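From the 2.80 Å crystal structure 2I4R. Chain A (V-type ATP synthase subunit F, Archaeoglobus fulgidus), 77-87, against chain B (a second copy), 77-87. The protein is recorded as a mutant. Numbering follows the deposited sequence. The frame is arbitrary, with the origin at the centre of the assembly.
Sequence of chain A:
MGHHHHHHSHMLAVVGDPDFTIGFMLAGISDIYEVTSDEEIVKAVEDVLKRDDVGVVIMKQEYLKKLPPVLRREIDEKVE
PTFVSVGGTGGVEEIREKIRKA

Chain A (77-87) EKVEPTFVSVG
Chain B (77-87) EKVEPTFVSVG

Two copies of the same strand, residues 82-86, pair edge to edge across a near-twofold relation, their axes 4.8 Å apart at closest approach and their N-to-C directions 167° apart, so the pairing is antiparallel. The register centres on S85(A) facing S85(B), with their CA atoms 5.5 Å apart; V84(A) lies across from V86(B) and V86(A) from V84(B), as non-hydrogen-bonded pairs with CA-CA distances of 4.6 and 4.5 Å.

Four backbone hydrogen bonds fix this register. The central pair is reciprocal: S85(B) N to S85(A) O at 3.0 Å, and S85(A) N to S85(B) O at 3.3 Å. The outer two run from G87(A) N to F83(B) O at 3.0 Å and from G87(B) N to F83(A) O at 2.7 Å, the latter short but bent, with 132° at the hydrogen. Between them, V84(B) CA sends a CA-H contact to S85(A) O at 3.4 Å. Extended phi/psi values, such as -126/107 at V84(A) and -124/119 at V84(B), keep the side chains alternating.

One face therefore carries the valines and the other the serines. All four strand valines, V84 and V86 in both chains, adopt chi1 t. In this arrangement V84(A) CG1 meets V84(B) CG1 at 3.3 Å, a tight contact over the centre of the pair, while V86(A) CG1 lies 4.2 Å from V84(B) CG2. T82, with chi1 m in both copies, extends the apolar surface through its methyl: T82(B) CG2 is 3.7 Å from V86(A) CG1, and T82(A) CG2 is 4.0 Å from V86(B) CG1. On the serine face both S85 side chains take chi1 p, bringing S85(A) OG and S85(B) OG to 3.1 Å.

F83 is chi1 m in both chains, with chi2 of 64° in A and 71° in B. F83(A) and F83(B) are buried residues whose CB points sideways and whose ring leads away from the partner; in each, the backbone carbonyl accepts the interchain bond.

Before each strand, a cis peptide precedes P81, and K78 has positive phi (53/38 in A, 51/51 in B). The lysines reach the partner's G87 by different rotamers: K78(A) is off-well at chi1 -109°, then t, t, p; K78(B) is t, t, m, p. Their aliphatic portions make the approach, K78(A) CD to G87(B) CA at 3.7 Å and K78(B) CD to G87(A) O at 2.9 Å. Glycine suits this spot: an ideal CB on G87(A) would fall 2.2 Å from K78(B) CE, and one on G87(B) 2.4 Å from F83(A) O.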

# COMPACT_ATOMS: atom_id res chain seq x y z
N GLU A 77 -12.87 -3.01 -9.62
CA GLU A 77 -13.54 -1.82 -9.14
C GLU A 77 -12.78 -1.21 -7.95
O GLU A 77 -12.46 -0.02 -7.96
CB GLU A 77 -14.97 -2.16 -8.70
N LYS A 78 -12.48 -2.04 -6.95
CA LYS A 78 -11.84 -1.57 -5.72
C LYS A 78 -12.66 -0.41 -5.14
O LYS A 78 -12.10 0.54 -4.58
CB LYS A 78 -10.41 -1.10 -5.99
CG LYS A 78 -9.35 -2.03 -5.42
CD LYS A 78 -7.97 -1.42 -5.52
CE LYS A 78 -6.89 -2.49 -5.45
NZ LYS A 78 -6.87 -3.35 -6.67
N VAL A 79 -13.99 -0.50 -5.25
CA VAL A 79 -14.90 0.60 -4.84
C VAL A 79 -14.81 0.79 -3.33
O VAL A 79 -14.43 1.87 -2.87
CB VAL A 79 -16.28 0.32 -5.34
N GLU A 80 -15.26 -0.22 -2.60
CA GLU A 80 -14.91 -0.32 -1.19
C GLU A 80 -14.98 -1.85 -0.88
O GLU A 80 -16.05 -2.43 -0.91
CB GLU A 80 -15.73 0.49 -0.27
N PRO A 81 -13.94 -2.36 -0.25
CA PRO A 81 -12.77 -1.63 0.20
C PRO A 81 -11.74 -1.17 -0.79
O PRO A 81 -11.77 -1.60 -1.92
CB PRO A 81 -12.15 -2.57 1.22
CG PRO A 81 -12.40 -3.93 0.60
CD PRO A 81 -13.74 -3.84 -0.05
N THR A 82 -10.87 -0.27 -0.34
CA THR A 82 -9.68 0.04 -1.13
C THR A 82 -8.55 -0.93 -0.64
O THR A 82 -8.38 -1.18 0.56
CB THR A 82 -9.19 1.48 -0.93
OG1 THR A 82 -10.25 2.36 -1.31
CG2 THR A 82 -8.05 1.80 -1.87
N PHE A 83 -7.81 -1.49 -1.60
CA PHE A 83 -6.70 -2.38 -1.29
C PHE A 83 -5.39 -1.60 -1.26
O PHE A 83 -5.19 -0.67 -2.05
CB PHE A 83 -6.65 -3.53 -2.29
CG PHE A 83 -7.66 -4.61 -2.01
CD1 PHE A 83 -9.03 -4.34 -2.07
CD2 PHE A 83 -7.25 -5.89 -1.63
CE1 PHE A 83 -9.97 -5.33 -1.76
CE2 PHE A 83 -8.19 -6.89 -1.31
CZ PHE A 83 -9.55 -6.60 -1.37
N VAL A 84 -4.51 -1.96 -0.33
CA VAL A 84 -3.22 -1.30 -0.18
C VAL A 84 -2.15 -2.36 -0.23
O VAL A 84 -1.97 -3.11 0.72
CB VAL A 84 -3.13 -0.57 1.19
CG1 VAL A 84 -1.75 0.04 1.37
CG2 VAL A 84 -4.19 0.50 1.29
N SER A 85 -1.41 -2.42 -1.34
CA SER A 85 -0.36 -3.43 -1.49
C SER A 85 1.03 -2.96 -1.12
O SER A 85 1.51 -1.91 -1.57
CB SER A 85 -0.35 -3.99 -2.91
OG SER A 85 -0.19 -2.96 -3.86
N VAL A 86 1.68 -3.77 -0.28
CA VAL A 86 3.03 -3.52 0.19
C VAL A 86 3.99 -4.28 -0.71
O VAL A 86 3.93 -5.51 -0.77
CB VAL A 86 3.20 -4.03 1.64
CG1 VAL A 86 4.54 -3.59 2.20
CG2 VAL A 86 2.04 -3.54 2.50
N GLY A 87 4.87 -3.55 -1.41
CA GLY A 87 5.82 -4.19 -2.31
C GLY A 87 7.00 -4.87 -1.64
O GLY A 87 8.06 -5.04 -2.30
N GLU B 77 13.18 -2.71 -7.86
CA GLU B 77 14.11 -3.39 -6.97
C GLU B 77 13.53 -3.27 -5.56
O GLU B 77 13.29 -4.28 -4.89
CB GLU B 77 15.48 -2.71 -7.04
N LYS B 78 13.29 -2.03 -5.15
CA LYS B 78 12.70 -1.71 -3.85
C LYS B 78 13.41 -2.38 -2.67
O LYS B 78 12.76 -3.03 -1.84
CB LYS B 78 11.21 -2.09 -3.84
CG LYS B 78 10.47 -1.61 -2.59
CD LYS B 78 9.10 -2.29 -2.42
CE LYS B 78 8.06 -1.81 -3.43
NZ LYS B 78 8.38 -2.19 -4.84
N VAL B 79 14.73 -2.24 -2.60
CA VAL B 79 15.47 -2.81 -1.48
C VAL B 79 14.94 -2.02 -0.28
O VAL B 79 14.47 -2.58 0.72
CB VAL B 79 16.97 -2.58 -1.65
N GLU B 80 15.00 -0.70 -0.42
CA GLU B 80 14.54 0.25 0.58
C GLU B 80 14.51 1.57 -0.17
O GLU B 80 15.43 1.88 -0.92
CB GLU B 80 15.51 0.31 1.76
N PRO B 81 13.45 2.37 0.01
CA PRO B 81 12.27 2.12 0.84
C PRO B 81 11.28 1.17 0.20
O PRO B 81 11.25 0.98 -1.01
CB PRO B 81 11.68 3.51 0.99
CG PRO B 81 11.90 4.07 -0.38
CD PRO B 81 13.34 3.68 -0.66
N THR B 82 10.44 0.56 1.03
CA THR B 82 9.42 -0.34 0.56
C THR B 82 8.25 0.54 0.13
O THR B 82 7.72 1.30 0.94
CB THR B 82 8.94 -1.28 1.69
OG1 THR B 82 10.03 -2.12 2.10
CG2 THR B 82 7.77 -2.13 1.24
N PHE B 83 7.88 0.47 -1.14
CA PHE B 83 6.76 1.27 -1.61
C PHE B 83 5.44 0.59 -1.26
O PHE B 83 5.32 -0.63 -1.33
CB PHE B 83 6.85 1.51 -3.11
CG PHE B 83 7.79 2.61 -3.47
CD1 PHE B 83 9.16 2.44 -3.34
CD2 PHE B 83 7.30 3.85 -3.87
CE1 PHE B 83 10.05 3.50 -3.59
CE2 PHE B 83 8.17 4.92 -4.12
CZ PHE B 83 9.55 4.74 -3.97
N VAL B 84 4.47 1.40 -0.86
CA VAL B 84 3.14 0.93 -0.49
C VAL B 84 2.19 1.71 -1.40
O VAL B 84 2.15 2.93 -1.36
CB VAL B 84 2.86 1.23 1.00
CG1 VAL B 84 1.49 0.73 1.41
CG2 VAL B 84 3.91 0.58 1.86
N SER B 85 1.43 1.01 -2.24
CA SER B 85 0.54 1.71 -3.16
C SER B 85 -0.94 1.56 -2.88
O SER B 85 -1.50 0.47 -2.93
CB SER B 85 0.82 1.27 -4.60
OG SER B 85 0.36 -0.05 -4.80
N VAL B 86 -1.57 2.70 -2.61
CA VAL B 86 -2.98 2.77 -2.31
C VAL B 86 -3.79 2.48 -3.57
O VAL B 86 -3.94 3.34 -4.44
CB VAL B 86 -3.36 4.16 -1.75
CG1 VAL B 86 -4.84 4.23 -1.45
CG2 VAL B 86 -2.57 4.45 -0.49
N GLY B 87 -4.30 1.25 -3.65
CA GLY B 87 -5.09 0.80 -4.78
C GLY B 87 -6.04 1.81 -5.39
O GLY B 87 -6.19 1.78 -6.64